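PDB 3FOK: Cgl0159-like domain-containing protein from Corynebacterium glutamicum, which is of unknown function but belongs to a family assigned to the TIM-barrel superfamily, many of whose members are enzymes. Local coordinates for residues A[197-200]-A[201-205]; A[227-230]-A[231-234]; A[258-261]-A[262-266]. One frame throughout, in Å; residues are numbered along the deposited sequence.

Contact 1 (A[197-200]-A[201-205]); sequences LSTD and AVIQS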
loop_
_atom_site.group_PDB
_atom_site.type_symbol
_atom_site.label_atom_id
_atom_site.label_comp_id
_atom_site.label_asym_id
_atom_site.label_seq_id
_atom_site.Cartn_x
_atom_site.Cartn_y
_atom_site.Cartn_z
ATOM N N LEU A 197 -23.750 -21.745 10.221
ATOM C CA LEU A 197 -25.129 -21.283 10.293
ATOM C C LEU A 197 -25.805 -21.449 11.651
ATOM O O LEU A 197 -27.022 -21.362 11.751
ATOM C CB LEU A 197 -25.966 -21.970 9.214
ATOM C CG LEU A 197 -25.543 -21.646 7.779
ATOM C CD1 LEU A 197 -26.458 -22.363 6.793
ATOM C CD2 LEU A 197 -25.602 -20.141 7.558
ATOM N N SER A 198 -25.029 -21.681 12.701
ATOM C CA SER A 198 -25.620 -21.823 14.030
ATOM C C SER A 198 -26.083 -20.439 14.473
ATOM O O SER A 198 -25.475 -19.431 14.111
ATOM C CB SER A 198 -24.600 -22.379 15.030
ATOM O OG SER A 198 -23.582 -21.433 15.306
ATOM N N THR A 199 -27.152 -20.400 15.257
ATOM C CA THR A 199 -27.712 -19.147 15.737
ATOM C C THR A 199 -26.685 -18.176 16.318
ATOM O O THR A 199 -26.659 -17.000 15.946
ATOM C CB THR A 199 -28.794 -19.405 16.803
ATOM O OG1 THR A 199 -29.755 -20.332 16.288
ATOM C CG2 THR A 199 -29.505 -18.104 17.170
ATOM N N ASP A 200 -25.841 -18.655 17.228
ATOM C CA ASP A 200 -24.851 -17.787 17.849
ATOM C C ASP A 200 -23.797 -17.234 16.895
ATOM O O ASP A 200 -23.313 -16.117 17.091
ATOM C CB ASP A 200 -24.175 -18.502 19.016
ATOM C CG ASP A 200 -25.095 -18.648 20.212
ATOM O OD1 ASP A 200 -25.725 -17.641 20.598
ATOM O OD2 ASP A 200 -25.189 -19.761 20.772
ATOM N N ALA A 201 -23.441 -18.005 15.868
ATOM C CA ALA A 201 -22.446 -17.544 14.908
ATOM C C ALA A 201 -23.027 -16.393 14.090
ATOM O O ALA A 201 -22.355 -15.382 13.861
ATOM C CB ALA A 201 -22.026 -18.682 13.997
ATOM N N VAL A 202 -24.274 -16.542 13.651
ATOM C CA VAL A 202 -24.922 -15.501 12.871
ATOM C C VAL A 202 -24.993 -14.221 13.694
ATOM O O VAL A 202 -24.724 -13.129 13.187
ATOM C CB VAL A 202 -26.350 -15.914 12.458
ATOM C CG1 VAL A 202 -27.037 -14.764 11.731
ATOM C CG2 VAL A 202 -26.295 -17.143 11.569
ATOM N N ILE A 203 -25.353 -14.362 14.965
ATOM C CA ILE A 203 -25.457 -13.215 15.852
ATOM C C ILE A 203 -24.105 -12.522 16.001
ATOM O O ILE A 203 -24.018 -11.290 15.928
ATOM C CB ILE A 203 -25.988 -13.644 17.234
ATOM C CG1 ILE A 203 -27.478 -13.982 17.120
ATOM C CG2 ILE A 203 -25.756 -12.540 18.268
ATOM C CD1 ILE A 203 -28.098 -14.522 18.387
ATOM N N GLN A 204 -23.049 -13.307 16.188
ATOM C CA GLN A 204 -21.716 -12.741 16.341
ATOM C C GLN A 204 -21.276 -12.006 15.073
ATOM O O GLN A 204 -20.610 -10.974 15.145
ATOM C CB GLN A 204 -20.702 -13.837 16.671
ATOM C CG GLN A 204 -19.350 -13.293 17.107
ATOM C CD GLN A 204 -18.317 -14.382 17.322
ATOM O OE1 GLN A 204 -17.206 -14.113 17.785
ATOM N NE2 GLN A 204 -18.674 -15.619 16.984
ATOM N N SER A 205 -21.644 -12.542 13.913
ATOM C CA SER A 205 -21.265 -11.925 12.648
ATOM C C SER A 205 -21.969 -10.588 12.461
ATOM O O SER A 205 -21.402 -9.655 11.893
ATOM C CB SER A 205 -21.585 -12.856 11.467
ATOM O OG SER A 205 -22.974 -12.989 11.256
#
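Ser198 and Ala201 meet where helix 199-210, one of the helices packed around a TIM-barrel-like sheet, begins. Ser198 occupies the N-cap position, and its OG accepts a long, weak bond from Ala201 N at 3.5 Å. A first torsion of 69° sets OG between the backbone N and the carbonyl carbon, which aims it forward at Ala201 in the first turn. Ser198 OG also rests 3.4 Å from Ala201 CB, and Asp196 is its stronger partner. The small methyl of Ala201 suits this place, for it lies against the Ser198 hydroxyl and still touches Met185 of strand 179-189.

Thr199 and, one turn on, Ile203 lie side by side and point the same way, with Thr199 CG2 4.0 Å from Ile203 CD1. The Ile203 chain runs back over the previous turn, and its CG1 lies 3.3 Å from Thr199 O. Threonine serves two neighbours here: its methyl packs on Ile203, while OG1 is bound to the carbonyl of Glu227. Asp200 faces another way. Its carboxylate forms a salt bridge with Arg231, although Glu63 of the second subunit brings a like charge near.

Regular helical bonding follows at once. Val202 N reaches Ser198 O at 3.2 Å in a nearly straight bond (167°), and Gln204 N reaches Asp200 O at 3.0 Å. Val202 itself packs on Val226 and Val232. At the far end the hydroxyl of buried Ser205 turns back on its own helix, where Ser205 OG donates to Val202 O at 2.6 Å.

Contact 2 (A[227-230]-A[231-234]); sequences EEME and RVME
The guanidinium of Arg231 is approached at its edge by the carboxylate of Glu228. Glu228 OE1 lies near the guanidinium plane, 3.0 Å from Arg231 NH1, in a salt bridge. The two planes are 37° apart, so the groups do not share one plane as in a paired, two-toothed bridge. The second oxygen, Glu228 OE2, stays 3.3 Å from Arg231 NH1 and also lies alongside CD. Glutamate suits this position because its carboxylate reaches along the exposed side to the arginine. Arginine can reach this far because CG is anti to its backbone N (chi1 -175°) and the chain stays extended to NE. Its other terminal nitrogen, NH2, binds Glu63 of the second subunit and Asp200. One cation thus offsets the carboxylates of Glu228, Asp200 and Glu63 of the second subunit, and it ties this segment to the subunit interface.

The backbone beneath is only loosely helical. Glu228 has left-handed backbone angles, and its carbonyl O takes Arg231 N at 3.2 Å, with the donor above the carbonyl plane. Val232 N adds a weak bond to the same oxygen.

On the buried side the chemistry is apolar. Met229 and Met233, both modelled as selenomethionine, bend their flexible chains so that their CE methyls meet at 3.5 Å. Met229 SE also lies 4.0 Å from Val232 CB, and Val232 and Met233 carry the cluster on to Leu223. Methionine suits the place because its chain can bend to fit its neighbours: both residues touch Leu264, and Met229 also touches Ala261.

This short amphipathic turn, 229-232, is the helical connection of a beta-alpha-beta unit, linking parallel strands 219-224 and 240-243, as in a TIM barrel.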
loop_
_atom_site.group_PDB
_atom_site.type_symbol
_atom_site.label_atom_id
_atom_site.label_comp_id
_atom_site.label_asym_id
_atom_site.label_seq_id
_atom_site.Cartn_x
_atom_site.Cartn_y
_atom_site.Cartn_z
ATOM N N GLU A 227 -31.882 -21.196 12.602
ATOM C CA GLU A 227 -32.575 -21.670 13.790
ATOM C C GLU A 227 -32.708 -20.514 14.785
ATOM O O GLU A 227 -31.796 -19.700 14.905
ATOM C CB GLU A 227 -31.774 -22.805 14.434
ATOM C CG GLU A 227 -32.629 -23.815 15.160
ATOM C CD GLU A 227 -33.321 -24.758 14.197
ATOM O OE1 GLU A 227 -32.628 -25.621 13.616
ATOM O OE2 GLU A 227 -34.551 -24.632 14.015
ATOM N N GLU A 228 -33.846 -20.438 15.482
ATOM C CA GLU A 228 -34.089 -19.387 16.491
ATOM C C GLU A 228 -33.905 -17.911 15.999
ATOM O O GLU A 228 -33.230 -17.138 16.681
ATOM C CB GLU A 228 -33.142 -19.637 17.679
ATOM C CG GLU A 228 -33.663 -20.585 18.745
ATOM C CD GLU A 228 -32.725 -20.691 19.933
ATOM O OE1 GLU A 228 -31.680 -21.367 19.810
ATOM O OE2 GLU A 228 -33.027 -20.084 20.986
HETATM N N MSE A 229 -34.568 -17.554 14.882
HETATM C CA MSE A 229 -34.495 -16.268 14.146
HETATM C C MSE A 229 -35.031 -14.984 14.728
HETATM O O MSE A 229 -34.981 -13.911 14.077
HETATM C CB MSE A 229 -35.226 -16.393 12.826
HETATM C CG MSE A 229 -34.359 -16.856 11.654
HETATM SE SE MSE A 229 -32.945 -15.642 11.229
HETATM C CE MSE A 229 -33.827 -14.606 9.864
ATOM N N GLU A 230 -35.559 -15.051 15.935
ATOM C CA GLU A 230 -36.218 -13.887 16.506
ATOM C C GLU A 230 -35.273 -13.408 17.568
ATOM O O GLU A 230 -35.325 -12.280 18.059
ATOM C CB GLU A 230 -37.517 -14.427 16.991
ATOM C CG GLU A 230 -38.515 -13.629 17.792
ATOM C CD GLU A 230 -39.579 -14.609 18.196
ATOM O OE1 GLU A 230 -40.032 -15.405 17.328
ATOM O OE2 GLU A 230 -39.919 -14.639 19.385
ATOM N N ARG A 231 -34.295 -14.278 17.739
ATOM C CA ARG A 231 -33.222 -14.108 18.658
ATOM C C ARG A 231 -32.056 -13.539 17.855
ATOM O O ARG A 231 -31.244 -12.786 18.385
ATOM C CB ARG A 231 -32.891 -15.461 19.227
ATOM C CG ARG A 231 -31.863 -15.418 20.303
ATOM C CD ARG A 231 -31.641 -16.799 20.870
ATOM N NE ARG A 231 -30.285 -16.938 21.379
ATOM C CZ ARG A 231 -29.509 -17.984 21.134
ATOM N NH1 ARG A 231 -29.955 -18.985 20.392
ATOM N NH2 ARG A 231 -28.278 -18.021 21.617
ATOM N N VAL A 232 -31.975 -13.907 16.578
ATOM C CA VAL A 232 -30.931 -13.396 15.713
ATOM C C VAL A 232 -31.307 -11.950 15.438
ATOM O O VAL A 232 -30.448 -11.076 15.387
ATOM C CB VAL A 232 -30.879 -14.157 14.372
ATOM C CG1 VAL A 232 -29.926 -13.453 13.419
ATOM C CG2 VAL A 232 -30.437 -15.594 14.595
HETATM N N MSE A 233 -32.603 -11.702 15.276
HETATM C CA MSE A 233 -33.085 -10.356 15.000
HETATM C C MSE A 233 -32.948 -9.405 16.178
HETATM O O MSE A 233 -33.106 -8.196 16.021
HETATM C CB MSE A 233 -34.540 -10.392 14.528
HETATM C CG MSE A 233 -34.722 -10.948 13.121
HETATM SE SE MSE A 233 -33.474 -10.198 11.831
HETATM C CE MSE A 233 -32.469 -11.810 11.471
ATOM N N GLU A 234 -32.661 -9.944 17.358
ATOM C CA GLU A 234 -32.478 -9.102 18.530
ATOM C C GLU A 234 -31.026 -8.632 18.523
ATOM O O GLU A 234 -30.561 -7.986 19.461
ATOM C CB GLU A 234 -32.784 -9.886 19.813
ATOM C CG GLU A 234 -34.212 -10.417 19.879
ATOM C CD GLU A 234 -34.510 -11.192 21.156
ATOM O OE1 GLU A 234 -33.709 -12.080 21.521
ATOM O OE2 GLU A 234 -35.556 -10.917 21.786
#

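Contact 3 (A[258-261]-A[262-266]); sequences WEHA and LTLPG
Leu262 and Trp258 close the last turn of helix 252-261, which leads through a type I beta turn, Ala261 to Leu264, into barrel strand 267-272. The inner side is tightly packed. Leu262 N binds Trp258 O at 2.7 Å, and the Leu262 side chain passes on to Val267, Leu270 and Leu242. Ala261, the first residue of the turn, is small enough for Leu264 CD2 to lie 4.2 Å from its CB. Leu264 packs on Met229 and Met233 of the neighbouring segment 227-234 as well, an apolar join that suits leucine. The turn itself is closed by Leu264 N, bound to Ala261 O at 2.9 Å.

The outer side is exposed, and the side chains of Glu259 and His260 are its looser part. Leu264 CD1 lies over one face of the His260 imidazole, but at 4.1 Å from His260 NE2. The backbone there is nevertheless held by two donors of Thr263. Its backbone N, 3.0 Å from His260 O, stands above the carbonyl plane. The first torsion of 70° puts the hydroxyl between backbone N and carbonyl carbon, from where Thr263 OG1 donates in the carbonyl plane to His260 O at 2.6 Å.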
loop_
_atom_site.group_PDB
_atom_site.type_symbol
_atom_site.label_atom_id
_atom_site.label_comp_id
_atom_site.label_asym_id
_atom_site.label_seq_id
_atom_site.Cartn_x
_atom_site.Cartn_y
_atom_site.Cartn_z
ATOM N N TRP A 258 -39.144 -18.743 5.601
ATOM C CA TRP A 258 -39.055 -17.350 5.181
ATOM C C TRP A 258 -40.281 -16.606 5.690
ATOM O O TRP A 258 -40.175 -15.517 6.256
ATOM C CB TRP A 258 -39.014 -17.243 3.652
ATOM C CG TRP A 258 -37.807 -17.846 3.005
ATOM C CD1 TRP A 258 -36.738 -18.420 3.628
ATOM C CD2 TRP A 258 -37.545 -17.930 1.599
ATOM N NE1 TRP A 258 -35.826 -18.857 2.697
ATOM C CE2 TRP A 258 -36.297 -18.568 1.444
ATOM C CE3 TRP A 258 -38.245 -17.524 0.454
ATOM C CZ2 TRP A 258 -35.731 -18.812 0.190
ATOM C CZ3 TRP A 258 -37.679 -17.769 -0.797
ATOM C CH2 TRP A 258 -36.434 -18.405 -0.917
ATOM N N GLU A 259 -41.445 -17.209 5.477
ATOM C CA GLU A 259 -42.707 -16.624 5.899
ATOM C C GLU A 259 -42.682 -16.270 7.384
ATOM O O GLU A 259 -43.157 -15.207 7.781
ATOM C CB GLU A 259 -43.854 -17.595 5.600
ATOM C CG GLU A 259 -45.237 -17.062 5.932
ATOM C CD GLU A 259 -46.345 -17.975 5.432
ATOM O OE1 GLU A 259 -46.304 -19.187 5.736
ATOM O OE2 GLU A 259 -47.259 -17.478 4.739
ATOM N N HIS A 260 -42.124 -17.156 8.204
ATOM C CA HIS A 260 -42.041 -16.896 9.637
ATOM C C HIS A 260 -41.075 -15.761 9.948
ATOM O O HIS A 260 -41.427 -14.804 10.635
ATOM C CB HIS A 260 -41.582 -18.136 10.403
ATOM C CG HIS A 260 -41.185 -17.843 11.817
ATOM N ND1 HIS A 260 -42.084 -17.401 12.765
ATOM C CD2 HIS A 260 -39.975 -17.853 12.423
ATOM C CE1 HIS A 260 -41.443 -17.148 13.892
ATOM N NE2 HIS A 260 -40.162 -17.413 13.711
ATOM N N ALA A 261 -39.851 -15.881 9.447
ATOM C CA ALA A 261 -38.824 -14.870 9.675
ATOM C C ALA A 261 -39.275 -13.504 9.175
ATOM O O ALA A 261 -38.956 -12.472 9.766
ATOM C CB ALA A 261 -37.529 -15.282 8.977
ATOM N N LEU A 262 -40.024 -13.513 8.080
ATOM C CA LEU A 262 -40.532 -12.291 7.469
ATOM C C LEU A 262 -41.409 -11.469 8.420
ATOM O O LEU A 262 -41.649 -10.284 8.181
ATOM C CB LEU A 262 -41.325 -12.653 6.208
ATOM C CG LEU A 262 -40.908 -12.061 4.857
ATOM C CD1 LEU A 262 -39.404 -11.863 4.783
ATOM C CD2 LEU A 262 -41.383 -12.992 3.749
ATOM N N THR A 263 -41.878 -12.092 9.500
ATOM C CA THR A 263 -42.729 -11.399 10.465
ATOM C C THR A 263 -41.929 -10.762 11.600
ATOM O O THR A 263 -42.460 -9.950 12.361
ATOM C CB THR A 263 -43.761 -12.356 11.110
ATOM O OG1 THR A 263 -43.085 -13.278 11.975
ATOM C CG2 THR A 263 -44.519 -13.128 10.043
ATOM N N LEU A 264 -40.657 -11.133 11.713
ATOM C CA LEU A 264 -39.794 -10.619 12.770
ATOM C C LEU A 264 -39.482 -9.127 12.672
ATOM O O LEU A 264 -39.451 -8.552 11.583
ATOM C CB LEU A 264 -38.502 -11.430 12.810
ATOM C CG LEU A 264 -38.577 -12.769 13.551
ATOM C CD1 LEU A 264 -39.984 -13.344 13.520
ATOM C CD2 LEU A 264 -37.595 -13.731 12.919
ATOM N N PRO A 265 -39.232 -8.482 13.823
ATOM C CA PRO A 265 -38.922 -7.052 13.916
ATOM C C PRO A 265 -37.717 -6.646 13.071
ATOM O O PRO A 265 -36.640 -7.225 13.194
ATOM C CB PRO A 265 -38.652 -6.846 15.408
ATOM C CG PRO A 265 -39.398 -7.967 16.069
ATOM C CD PRO A 265 -39.121 -9.120 15.146
ATOM N N GLY A 266 -37.902 -5.649 12.215
ATOM C CA GLY A 266 -36.802 -5.183 11.393
ATOM C C GLY A 266 -36.634 -5.841 10.037
ATOM O O GLY A 266 -35.979 -5.279 9.161
#

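The three contacts are local stretches on the outer helical layer and loops of one TIM-barrel-like domain, none wholly core, each with a buried and an exposed side. Contact 1 starts a helix, contact 2 is a short, weakly bonded helical turn, and contact 3 ends a helix. Contact 2 stands between the others: the charged pair of Asp200 and Arg231, the bond of Thr199 to Glu227 and valine packing join it to contact 1, whereas packing, mainly apolar, of Met229 on Ala261 and of Met229 and Met233 on Leu264, with Glu230 against His260, joins it to contact 3. Contacts 1 and 3 do not touch. All three reach the second subunit, whose Glu63 pairs ionically with contact 2.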